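Sensor-type histidine kinase prrB (Mycobacterium tuberculosis, PDB 1YSR) probably catalyses ATP-dependent phosphorylation of a protein histidine as the sensor kinase of the PrrB/PrrA two-component system, this chain being its C-terminal ATP-binding domain. Local coordinates at residues 9-14 with 69-74; 51-56 with 116-121; 78-83 with 144-149; 128-133 with 140-145. All coordinates share one frame; numbering follows the deposited sequence.

Interaction 1: 9-14 with 69-74; sequences DITDLL and LSAVSS
Leu14 lays its CD1 methyl over the backbone of Ser70, and CD1 comes to 3.4 Å from Ser70 O. Its CG stands anti to the carbonyl carbon, and the next torsion is extended (chi2 178°). This carries CD1 on to Ala71, 3.9 Å from Ala71 CB. Leu69 answers from the strand. Its CD1 methyl reaches back to the helix backbone and sits tightly against Leu14 O at 3.2 Å. The two side chains also touch near their roots, with Leu14 CB 4.2 Å from Leu69 CB. One turn earlier on the helix, Ile10 CG2 and Thr11 OG1 approach Ala71 CB, so this methyl meets three side chains. The OG1 of Thr11 finds its polar partners elsewhere, at Pro36 O and Cys38 N. The contact belongs to the alpha/beta sandwich of the GHKL ATPases (Bergerat fold), in which helices pack on one face of a mixed sheet. The axis of helix 10-14 runs nearly antiparallel to strand 69-74, at 173°. Helix 44-61 lies alongside, and its Leu47 and Val51 touch Ile10, Leu13 and Leu14. Asp9 is the N-cap of the helix. The bond from Asp12 N to Asp9 OD1 measures 2.9 Å and is nearly straight at 165°, although the donor stands above the carboxylate plane. Asp12 OD2 turns to Arg16 in a salt bridge.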
loop_
_atom_site.group_PDB
_atom_site.type_symbol
_atom_site.label_atom_id
_atom_site.label_comp_id
_atom_site.label_asym_id
_atom_site.label_seq_id
_atom_site.Cartn_x
_atom_site.Cartn_y
_atom_site.Cartn_z
ATOM N N ASP A 9 4.950 2.588 -2.187
ATOM C CA ASP A 9 5.473 2.386 -3.544
ATOM C C ASP A 9 4.307 2.523 -4.495
ATOM O O ASP A 9 3.511 1.604 -4.601
ATOM C CB ASP A 9 6.090 0.985 -3.662
ATOM C CG ASP A 9 6.644 0.697 -5.067
ATOM O OD1 ASP A 9 6.222 1.333 -6.068
ATOM O OD2 ASP A 9 7.450 -0.247 -5.169
ATOM N N ILE A 10 4.181 3.694 -5.104
ATOM C CA ILE A 10 3.024 4.022 -5.957
ATOM C C ILE A 10 2.954 3.083 -7.141
ATOM O O ILE A 10 1.861 2.665 -7.644
ATOM C CB ILE A 10 3.162 5.509 -6.505
ATOM C CG1 ILE A 10 2.992 6.510 -5.360
ATOM C CG2 ILE A 10 2.154 5.779 -7.613
ATOM C CD1 ILE A 10 1.669 6.292 -4.528
ATOM N N THR A 11 4.153 2.754 -7.635
ATOM C CA THR A 11 4.268 1.896 -8.788
ATOM C C THR A 11 3.730 0.492 -8.516
ATOM O O THR A 11 2.929 -0.046 -9.314
ATOM C CB THR A 11 5.745 1.929 -9.291
ATOM O OG1 THR A 11 6.128 3.302 -9.479
ATOM C CG2 THR A 11 5.837 1.187 -10.599
ATOM N N ASP A 12 4.105 -0.104 -7.387
ATOM C CA ASP A 12 3.596 -1.404 -6.997
ATOM C C ASP A 12 2.101 -1.333 -6.722
ATOM O O ASP A 12 1.364 -2.264 -7.043
ATOM C CB ASP A 12 4.348 -1.885 -5.723
ATOM C CG ASP A 12 3.946 -3.289 -5.278
ATOM O OD1 ASP A 12 4.111 -4.244 -6.049
ATOM O OD2 ASP A 12 3.431 -3.430 -4.159
ATOM N N LEU A 13 1.650 -0.240 -6.077
ATOM C CA LEU A 13 0.230 -0.028 -5.829
ATOM C C LEU A 13 -0.560 -0.126 -7.147
ATOM O O LEU A 13 -1.595 -0.785 -7.221
ATOM C CB LEU A 13 0.028 1.365 -5.161
ATOM C CG LEU A 13 -1.410 1.650 -4.632
ATOM C CD1 LEU A 13 -1.325 2.659 -3.484
ATOM C CD2 LEU A 13 -2.217 2.315 -5.751
ATOM N N LEU A 14 -0.102 0.586 -8.153
ATOM C CA LEU A 14 -0.754 0.531 -9.486
ATOM C C LEU A 14 -0.761 -0.894 -10.069
ATOM O O LEU A 14 -1.745 -1.334 -10.673
ATOM C CB LEU A 14 -0.106 1.538 -10.444
ATOM C CG LEU A 14 -0.275 3.041 -10.074
ATOM C CD1 LEU A 14 0.468 3.979 -11.072
ATOM C CD2 LEU A 14 -1.745 3.421 -10.035
ATOM N N LEU A 69 -2.660 2.205 -16.423
ATOM C CA LEU A 69 -2.179 2.972 -15.269
ATOM C C LEU A 69 -0.714 3.327 -15.536
ATOM O O LEU A 69 0.060 2.526 -16.093
ATOM C CB LEU A 69 -2.245 2.097 -14.023
ATOM C CG LEU A 69 -3.614 1.451 -13.795
ATOM C CD1 LEU A 69 -3.674 0.513 -12.509
ATOM C CD2 LEU A 69 -4.795 2.510 -13.829
ATOM N N SER A 70 -0.302 4.496 -15.079
ATOM C CA SER A 70 1.115 4.865 -15.173
ATOM C C SER A 70 1.549 5.770 -14.044
ATOM O O SER A 70 0.727 6.448 -13.462
ATOM C CB SER A 70 1.431 5.554 -16.480
ATOM O OG SER A 70 0.615 6.690 -16.723
ATOM N N ALA A 71 2.862 5.815 -13.814
ATOM C CA ALA A 71 3.466 6.757 -12.872
ATOM C C ALA A 71 4.748 7.260 -13.484
ATOM O O ALA A 71 5.594 6.463 -13.967
ATOM C CB ALA A 71 3.753 6.062 -11.535
ATOM N N VAL A 72 4.868 8.588 -13.465
ATOM C CA VAL A 72 6.023 9.315 -13.993
ATOM C C VAL A 72 6.591 10.115 -12.814
ATOM O O VAL A 72 5.872 10.931 -12.216
ATOM C CB VAL A 72 5.553 10.264 -15.118
ATOM C CG1 VAL A 72 6.642 11.270 -15.513
ATOM C CG2 VAL A 72 5.106 9.463 -16.344
ATOM N N SER A 73 7.866 9.906 -12.511
ATOM C CA SER A 73 8.571 10.555 -11.389
ATOM C C SER A 73 9.371 11.776 -11.786
ATOM O O SER A 73 10.003 11.799 -12.850
ATOM C CB SER A 73 9.598 9.588 -10.787
ATOM O OG SER A 73 9.046 8.316 -10.540
ATOM N N SER A 74 9.419 12.740 -10.886
ATOM C CA SER A 74 10.213 13.961 -11.069
ATOM C C SER A 74 10.691 14.449 -9.709
ATOM O O SER A 74 10.356 13.854 -8.670
ATOM C CB SER A 74 9.371 15.040 -11.785
ATOM O OG SER A 74 8.223 15.377 -11.033
#

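Interaction 2: 51-56 with 116-121; sequences VDNAIA and LALVAQ
The flat group here is the Asn53 carboxamide, and Leu118 lies over one face of it. Two antiparallel helices of the GHKL ATPase fold meet here, with their axes 8.9 Å apart. Leu118 CD1 is 4.1 Å from Asn53 CG, and Leu118 CB is 3.9 Å from Asn53 OD1. The two side chains cross at about a right angle. On the OD1 side, the CG2 methyl of Val119 comes to 3.7 Å from Asn53 OD1. Helix 44-61 carries the N-box sequence, and segment 116-121 continues from the glycine-rich G2 box; in relatives both border the nucleotide pocket. A bound Tris molecule, probably from the crystallisation liquor, lies about 6 Å from the Asn53 side chain. Asn53 reaches across because its CG is anti to the backbone N (chi1 -171°). Leu116, the N-cap residue of the second helix, points its CD2 methyl at Ala54, 4.2 Å from Ala54 CA. Val119 and Leu116 also rest on Leu142 of the sheet. Asn53 ND2 bonds Ser102 OG and, weakly, Ser150 of a neighbouring subunit. A water links the helices: it donates to Asn53 OD1 at 2.7 Å and accepts from Leu118 N at 3.2 Å.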
loop_
_atom_site.group_PDB
_atom_site.type_symbol
_atom_site.label_atom_id
_atom_site.label_comp_id
_atom_site.label_asym_id
_atom_site.label_seq_id
_atom_site.Cartn_x
_atom_site.Cartn_y
_atom_site.Cartn_z
ATOM N N VAL A 51 -7.485 5.132 -6.945
ATOM C CA VAL A 51 -7.212 4.362 -8.191
ATOM C C VAL A 51 -8.348 3.420 -8.517
ATOM O O VAL A 51 -8.802 3.347 -9.655
ATOM C CB VAL A 51 -5.844 3.652 -8.116
ATOM C CG1 VAL A 51 -5.649 2.789 -9.331
ATOM C CG2 VAL A 51 -4.700 4.692 -8.052
ATOM N N ASP A 52 -8.818 2.664 -7.507
ATOM C CA ASP A 52 -9.963 1.793 -7.660
ATOM C C ASP A 52 -11.166 2.546 -8.184
ATOM O O ASP A 52 -11.840 2.047 -9.082
ATOM C CB ASP A 52 -10.360 1.121 -6.302
ATOM C CG ASP A 52 -9.359 0.068 -5.827
ATOM O OD1 ASP A 52 -8.485 -0.327 -6.609
ATOM O OD2 ASP A 52 -9.445 -0.386 -4.630
ATOM N N ASN A 53 -11.444 3.723 -7.616
ATOM C CA ASN A 53 -12.594 4.497 -7.989
ATOM C C ASN A 53 -12.469 4.959 -9.473
ATOM O O ASN A 53 -13.465 4.993 -10.220
ATOM C CB ASN A 53 -12.709 5.707 -7.060
ATOM C CG ASN A 53 -14.018 6.466 -7.231
ATOM O OD1 ASN A 53 -14.020 7.667 -7.478
ATOM N ND2 ASN A 53 -15.151 5.777 -7.047
ATOM N N ALA A 54 -11.261 5.382 -9.843
ATOM C CA ALA A 54 -10.982 5.864 -11.218
ATOM C C ALA A 54 -11.215 4.713 -12.210
ATOM O O ALA A 54 -11.883 4.900 -13.245
ATOM C CB ALA A 54 -9.576 6.368 -11.302
ATOM N N ILE A 55 -10.694 3.511 -11.904
ATOM C CA ILE A 55 -11.002 2.339 -12.769
ATOM C C ILE A 55 -12.481 2.022 -12.843
ATOM O O ILE A 55 -13.010 1.775 -13.904
ATOM C CB ILE A 55 -10.218 1.140 -12.312
ATOM C CG1 ILE A 55 -8.704 1.433 -12.397
ATOM C CG2 ILE A 55 -10.578 -0.096 -13.122
ATOM C CD1 ILE A 55 -7.792 0.353 -11.703
ATOM N N ALA A 56 -13.182 2.084 -11.703
ATOM C CA ALA A 56 -14.575 1.771 -11.702
ATOM C C ALA A 56 -15.402 2.754 -12.499
ATOM O O ALA A 56 -16.317 2.372 -13.238
ATOM C CB ALA A 56 -15.086 1.636 -10.239
ATOM N N LEU A 116 -16.045 11.480 -9.449
ATOM C CA LEU A 116 -14.660 11.293 -9.025
ATOM C C LEU A 116 -14.264 12.082 -7.750
ATOM O O LEU A 116 -13.095 12.369 -7.549
ATOM C CB LEU A 116 -13.714 11.676 -10.173
ATOM C CG LEU A 116 -13.798 10.763 -11.408
ATOM C CD1 LEU A 116 -13.050 11.362 -12.585
ATOM C CD2 LEU A 116 -13.293 9.388 -11.078
ATOM N N ALA A 117 -15.227 12.460 -6.913
ATOM C CA ALA A 117 -14.939 13.227 -5.703
ATOM C C ALA A 117 -14.025 12.510 -4.721
ATOM O O ALA A 117 -13.294 13.186 -3.977
ATOM C CB ALA A 117 -16.194 13.598 -4.987
ATOM N N LEU A 118 -14.086 11.167 -4.703
ATOM C CA LEU A 118 -13.185 10.377 -3.820
ATOM C C LEU A 118 -11.761 10.592 -4.223
ATOM O O LEU A 118 -10.880 10.788 -3.383
ATOM C CB LEU A 118 -13.485 8.874 -3.841
ATOM C CG LEU A 118 -14.549 8.240 -2.932
ATOM C CD1 LEU A 118 -14.552 6.704 -3.125
ATOM C CD2 LEU A 118 -14.326 8.621 -1.475
ATOM N N VAL A 119 -11.533 10.585 -5.527
ATOM C CA VAL A 119 -10.238 10.845 -6.074
ATOM C C VAL A 119 -9.746 12.228 -5.676
ATOM O O VAL A 119 -8.640 12.391 -5.173
ATOM C CB VAL A 119 -10.252 10.678 -7.602
ATOM C CG1 VAL A 119 -8.897 10.944 -8.161
ATOM C CG2 VAL A 119 -10.696 9.267 -7.983
ATOM N N ALA A 120 -10.562 13.272 -5.908
ATOM C CA ALA A 120 -10.153 14.606 -5.505
ATOM C C ALA A 120 -9.841 14.725 -4.017
ATOM O O ALA A 120 -8.868 15.371 -3.622
ATOM C CB ALA A 120 -11.236 15.647 -5.929
ATOM N N GLN A 121 -10.667 14.089 -3.198
ATOM C CA GLN A 121 -10.483 14.106 -1.757
ATOM C C GLN A 121 -9.102 13.533 -1.371
ATOM O O GLN A 121 -8.373 14.092 -0.563
ATOM C CB GLN A 121 -11.578 13.275 -1.112
ATOM C CG GLN A 121 -11.724 13.414 0.398
ATOM C CD GLN A 121 -12.392 12.188 1.011
ATOM O OE1 GLN A 121 -11.916 11.656 2.013
ATOM N NE2 GLN A 121 -13.475 11.726 0.403
HETATM O O HOH W 1 -15.990 9.089 -6.302
#

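Interaction 3: 78-83 with 144-149; sequences VEIAID and LRLPGP
Ile80 begins this contact at its CB, which lies 4.2 Å from Leu144 CB on the facing strand. CG1 stands anti to the carbonyl carbon (chi1 -65°), and the next torsion is extended. CD1 at the tip is thereby carried obliquely across to Leu146, 4.0 Å from Leu146 CD1. Val78 shares this face of the sheet and lies beside Leu146, pointing the same way. Its CG1 takes the crowded place between the backbone N and the carbonyl carbon, and touches Leu146 CB at 4.0 Å. The backbones form an antiparallel ladder. Val78 with Leu146 and Ile80 with Leu144 are hydrogen-bonded pairs, each joined by two N-H...O bonds. The bond from Leu146 N to Val78 O is practically straight, at 179°. Glu79 with Arg145, the non-hydrogen-bonded pair between them, points to the opposite face. Their side chains run together to a salt bridge between Glu79 OE1 and Arg145 NH1. These two atoms are modelled too close, so their exact places are unsure. This ladder joins the central strand, 77-84, to strand 140-147 in the five-stranded mixed sheet of the GHKL ATPase fold. Strand 77-84 has strand 66-74 on its other flank. Helix 10-24 meets Ile80 through Ile10, and helix 117-125 meets Leu144 through Val119.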
loop_
_atom_site.group_PDB
_atom_site.type_symbol
_atom_site.label_atom_id
_atom_site.label_comp_id
_atom_site.label_asym_id
_atom_site.label_seq_id
_atom_site.Cartn_x
_atom_site.Cartn_y
_atom_site.Cartn_z
ATOM N N VAL A 78 5.234 12.747 -8.044
ATOM C CA VAL A 78 4.789 11.803 -9.049
ATOM C C VAL A 78 3.481 12.240 -9.726
ATOM O O VAL A 78 2.631 12.881 -9.116
ATOM C CB VAL A 78 4.611 10.445 -8.367
ATOM C CG1 VAL A 78 3.520 10.530 -7.265
ATOM C CG2 VAL A 78 4.335 9.301 -9.355
ATOM N N GLU A 79 3.338 11.855 -10.993
ATOM C CA GLU A 79 2.124 12.129 -11.740
ATOM C C GLU A 79 1.629 10.720 -12.032
ATOM O O GLU A 79 2.318 9.946 -12.685
ATOM C CB GLU A 79 2.479 12.920 -13.009
ATOM C CG GLU A 79 1.478 12.960 -14.138
ATOM C CD GLU A 79 1.973 13.861 -15.278
ATOM O OE1 GLU A 79 2.194 15.072 -15.000
ATOM O OE2 GLU A 79 2.152 13.359 -16.419
ATOM N N ILE A 80 0.498 10.376 -11.438
ATOM C CA ILE A 80 -0.166 9.096 -11.638
ATOM C C ILE A 80 -1.264 9.348 -12.674
ATOM O O ILE A 80 -1.984 10.332 -12.590
ATOM C CB ILE A 80 -0.848 8.667 -10.327
ATOM C CG1 ILE A 80 0.223 8.399 -9.245
ATOM C CG2 ILE A 80 -1.779 7.411 -10.521
ATOM C CD1 ILE A 80 -0.346 8.304 -7.825
ATOM N N ALA A 81 -1.406 8.481 -13.658
ATOM C CA ALA A 81 -2.497 8.682 -14.643
ATOM C C ALA A 81 -3.280 7.431 -14.841
ATOM O O ALA A 81 -2.695 6.346 -14.852
ATOM C CB ALA A 81 -1.886 9.143 -16.018
ATOM N N ILE A 82 -4.599 7.569 -14.954
ATOM C CA ILE A 82 -5.451 6.412 -15.271
ATOM C C ILE A 82 -6.081 6.794 -16.605
ATOM O O ILE A 82 -6.884 7.762 -16.683
ATOM C CB ILE A 82 -6.541 6.162 -14.193
ATOM C CG1 ILE A 82 -5.878 5.865 -12.813
ATOM C CG2 ILE A 82 -7.363 5.030 -14.582
ATOM C CD1 ILE A 82 -5.974 6.968 -11.789
ATOM N N ASP A 83 -5.557 6.192 -17.669
ATOM C CA ASP A 83 -6.055 6.456 -19.057
ATOM C C ASP A 83 -7.064 5.403 -19.511
ATOM O O ASP A 83 -6.857 4.232 -19.230
ATOM C CB ASP A 83 -4.842 6.397 -20.026
ATOM C CG ASP A 83 -4.088 7.676 -20.072
ATOM O OD1 ASP A 83 -4.510 8.560 -20.838
ATOM O OD2 ASP A 83 -3.057 7.787 -19.366
ATOM N N LEU A 144 -3.373 12.389 -11.260
ATOM C CA LEU A 144 -3.219 12.828 -9.846
ATOM C C LEU A 144 -1.826 13.269 -9.723
ATOM O O LEU A 144 -0.936 12.512 -10.035
ATOM C CB LEU A 144 -3.363 11.674 -8.890
ATOM C CG LEU A 144 -4.615 10.881 -8.718
ATOM C CD1 LEU A 144 -4.665 10.572 -7.224
ATOM C CD2 LEU A 144 -5.804 11.645 -9.173
ATOM N N ARG A 145 -1.610 14.507 -9.306
ATOM C CA ARG A 145 -0.269 15.017 -9.174
ATOM C C ARG A 145 0.066 15.221 -7.699
ATOM O O ARG A 145 -0.519 16.069 -7.051
ATOM C CB ARG A 145 -0.130 16.316 -9.938
ATOM C CG ARG A 145 -0.155 16.124 -11.425
ATOM C CD ARG A 145 -0.006 17.437 -12.159
ATOM N NE ARG A 145 -0.981 17.578 -13.229
ATOM C CZ ARG A 145 -0.769 17.144 -14.456
ATOM N NH1 ARG A 145 0.372 16.545 -14.726
ATOM N NH2 ARG A 145 -1.672 17.296 -15.401
ATOM N N LEU A 146 1.019 14.438 -7.213
ATOM C CA LEU A 146 1.304 14.334 -5.803
ATOM C C LEU A 146 2.747 14.686 -5.471
ATOM O O LEU A 146 3.660 14.255 -6.189
ATOM C CB LEU A 146 1.008 12.940 -5.282
ATOM C CG LEU A 146 -0.375 12.392 -5.511
ATOM C CD1 LEU A 146 -0.507 11.010 -4.907
ATOM C CD2 LEU A 146 -1.495 13.318 -5.074
ATOM N N PRO A 147 2.934 15.509 -4.408
ATOM C CA PRO A 147 4.264 15.940 -4.049
ATOM C C PRO A 147 5.085 14.826 -3.451
ATOM O O PRO A 147 4.560 13.983 -2.695
ATOM C CB PRO A 147 4.023 17.035 -3.019
ATOM C CG PRO A 147 2.747 16.753 -2.413
ATOM C CD PRO A 147 1.909 16.177 -3.580
ATOM N N GLY A 148 6.364 14.833 -3.814
ATOM C CA GLY A 148 7.303 13.831 -3.358
ATOM C C GLY A 148 7.742 14.134 -1.932
ATOM O O GLY A 148 7.390 15.189 -1.369
ATOM N N PRO A 149 8.467 13.183 -1.311
ATOM C CA PRO A 149 8.887 13.225 0.094
ATOM C C PRO A 149 10.245 13.865 0.402
ATOM O O PRO A 149 10.576 14.039 1.600
ATOM C CB PRO A 149 8.907 11.734 0.472
ATOM C CG PRO A 149 9.368 11.065 -0.808
ATOM C CD PRO A 149 8.789 11.873 -1.944
#

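Interaction 4: 128-133 with 140-145; sequences GTASLE and ARLVLR
Three torsions bring one carboxylate between two guanidinium groups. Glu133 has CG anti to the carbonyl carbon (chi1 -67°) and is extended beyond it. Arg141 has CG anti to the backbone N (chi1 174°) and runs straight out to NE, beside Glu133. Arg145 bends at chi3 (-133°) and meets Glu133 at about a right angle. The three residues form a salt-bridge network. In one salt bridge Arg141 NE donates to Glu133 OE1 at 3.1 Å; OE1 lies in the guanidinium plane, while NE stands above the carboxylate plane. In the other, Arg145 NH2 reaches Glu133 OE2 at 2.9 Å, with a bent, weak hydrogen bond. Val143 CG1 lies over the centre of the Arg145 guanidinium, 3.7 Å above its plane. Nearby, a water bonds Thr129 OG1 and Ser131 OG and donates to Val143 O at 3.0 Å. Strands 129-134 and 140-147 form a beta hairpin at one edge of the chain's five-stranded sheet. Thr129 with Arg145, Ser131 with Val143 and Glu133 with Arg141 are its hydrogen-bonded pairs. The other face is apolar: Ala130 CB packs on Leu144 CD2 at 3.6 Å, and Leu132 CD2 on Ala140 CB at 3.9 Å. This apolar face packs against helices 94-98 and 117-125. Arg145 also forms a salt bridge with Glu79, and Arg141 one with Asp83. Such alternating charges would favour ionised Glu133 and probably lower its pKa.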
loop_
_atom_site.group_PDB
_atom_site.type_symbol
_atom_site.label_atom_id
_atom_site.label_comp_id
_atom_site.label_asym_id
_atom_site.label_seq_id
_atom_site.Cartn_x
_atom_site.Cartn_y
_atom_site.Cartn_z
ATOM N N GLY A 128 -1.872 17.371 -3.203
ATOM C CA GLY A 128 -1.708 17.407 -4.632
ATOM C C GLY A 128 -3.043 17.715 -5.276
ATOM O O GLY A 128 -3.981 18.172 -4.607
ATOM N N THR A 129 -3.149 17.409 -6.573
ATOM C CA THR A 129 -4.352 17.750 -7.327
ATOM C C THR A 129 -4.805 16.570 -8.172
ATOM O O THR A 129 -3.993 15.702 -8.479
ATOM C CB THR A 129 -4.069 18.910 -8.270
ATOM O OG1 THR A 129 -2.974 18.554 -9.147
ATOM C CG2 THR A 129 -3.641 20.143 -7.453
ATOM N N ALA A 130 -6.112 16.517 -8.463
ATOM C CA ALA A 130 -6.640 15.569 -9.442
ATOM C C ALA A 130 -7.265 16.378 -10.593
ATOM O O ALA A 130 -7.929 17.377 -10.364
ATOM C CB ALA A 130 -7.652 14.695 -8.806
ATOM N N SER A 131 -7.025 15.956 -11.825
ATOM C CA SER A 131 -7.672 16.632 -12.945
ATOM C C SER A 131 -7.928 15.667 -14.060
ATOM O O SER A 131 -7.388 14.549 -14.082
ATOM C CB SER A 131 -6.799 17.764 -13.409
ATOM O OG SER A 131 -5.551 17.247 -13.713
ATOM N N LEU A 132 -8.757 16.120 -14.996
ATOM C CA LEU A 132 -9.083 15.320 -16.181
ATOM C C LEU A 132 -8.535 15.951 -17.458
ATOM O O LEU A 132 -8.488 17.208 -17.634
ATOM C CB LEU A 132 -10.589 15.161 -16.276
ATOM C CG LEU A 132 -11.205 14.080 -15.371
ATOM C CD1 LEU A 132 -12.637 14.337 -15.086
ATOM C CD2 LEU A 132 -11.044 12.674 -16.032
ATOM N N GLU A 133 -8.078 15.063 -18.322
ATOM C CA GLU A 133 -7.483 15.400 -19.630
ATOM C C GLU A 133 -8.053 14.419 -20.626
ATOM O O GLU A 133 -8.831 13.524 -20.257
ATOM C CB GLU A 133 -5.982 15.219 -19.596
ATOM C CG GLU A 133 -5.291 16.179 -18.701
ATOM C CD GLU A 133 -3.799 15.947 -18.634
ATOM O OE1 GLU A 133 -3.288 15.072 -19.382
ATOM O OE2 GLU A 133 -3.144 16.633 -17.824
ATOM N N ALA A 140 -11.127 9.066 -21.007
ATOM C CA ALA A 140 -10.647 10.009 -20.014
ATOM C C ALA A 140 -9.209 9.673 -19.613
ATOM O O ALA A 140 -8.813 8.503 -19.657
ATOM C CB ALA A 140 -11.559 9.931 -18.814
ATOM N N ARG A 141 -8.453 10.697 -19.208
ATOM C CA ARG A 141 -7.194 10.527 -18.564
ATOM C C ARG A 141 -7.341 11.280 -17.222
ATOM O O ARG A 141 -7.513 12.531 -17.199
ATOM C CB ARG A 141 -6.108 11.167 -19.421
ATOM C CG ARG A 141 -4.740 11.200 -18.795
ATOM C CD ARG A 141 -3.683 11.439 -19.900
ATOM N NE ARG A 141 -2.544 12.112 -19.329
ATOM C CZ ARG A 141 -1.477 11.483 -18.884
ATOM N NH1 ARG A 141 -1.410 10.173 -18.990
ATOM N NH2 ARG A 141 -0.473 12.174 -18.359
ATOM N N LEU A 142 -7.345 10.533 -16.121
ATOM C CA LEU A 142 -7.390 11.168 -14.816
ATOM C C LEU A 142 -5.984 11.219 -14.273
ATOM O O LEU A 142 -5.315 10.180 -14.181
ATOM C CB LEU A 142 -8.276 10.355 -13.866
ATOM C CG LEU A 142 -8.388 10.694 -12.363
ATOM C CD1 LEU A 142 -8.686 12.068 -12.115
ATOM C CD2 LEU A 142 -9.510 9.861 -11.851
ATOM N N VAL A 143 -5.541 12.417 -13.889
ATOM C CA VAL A 143 -4.191 12.618 -13.511
ATOM C C VAL A 143 -4.134 13.093 -12.081
ATOM O O VAL A 143 -4.775 14.075 -11.720
ATOM C CB VAL A 143 -3.435 13.661 -14.384
ATOM C CG1 VAL A 143 -1.977 13.594 -14.012
ATOM C CG2 VAL A 143 -3.548 13.350 -15.846
ATOM N N LEU A 144 -3.373 12.389 -11.260
ATOM C CA LEU A 144 -3.219 12.828 -9.846
ATOM C C LEU A 144 -1.826 13.269 -9.723
ATOM O O LEU A 144 -0.936 12.512 -10.035
ATOM C CB LEU A 144 -3.363 11.674 -8.890
ATOM C CG LEU A 144 -4.615 10.881 -8.718
ATOM C CD1 LEU A 144 -4.665 10.572 -7.224
ATOM C CD2 LEU A 144 -5.804 11.645 -9.173
ATOM N N ARG A 145 -1.610 14.507 -9.306
ATOM C CA ARG A 145 -0.269 15.017 -9.174
ATOM C C ARG A 145 0.066 15.221 -7.699
ATOM O O ARG A 145 -0.519 16.069 -7.051
ATOM C CB ARG A 145 -0.130 16.316 -9.938
ATOM C CG ARG A 145 -0.155 16.124 -11.425
ATOM C CD ARG A 145 -0.006 17.437 -12.159
ATOM N NE ARG A 145 -0.981 17.578 -13.229
ATOM C CZ ARG A 145 -0.769 17.144 -14.456
ATOM N NH1 ARG A 145 0.372 16.545 -14.726
ATOM N NH2 ARG A 145 -1.672 17.296 -15.401
HETATM O O HOH W 2 -3.589 16.804 -11.478
#

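How the interactions relate
Interactions 1, 3 and 4 all reach the five-stranded mixed sheet, whose order is 29-32, 66-74, 77-84, 140-147, 129-134. Interactions 3 and 4 share strand 140-147, with Leu144 and Arg145 in both, and their centres are about 8 Å apart. The centres of interactions 1 and 3 are also about 8 Å apart, and adjacent strands 66-74 and 77-84 join them. Interaction 2 joins two helices on the sheet. Val51 packs on Leu14 of interaction 1, and Val119 on Leu144 of interactions 3 and 4. Along the chain, interaction 2 crosses interactions 1 and 3 but closes before interaction 4. N-terminal and C-terminal parts thus interlock in one compact ATP-binding domain.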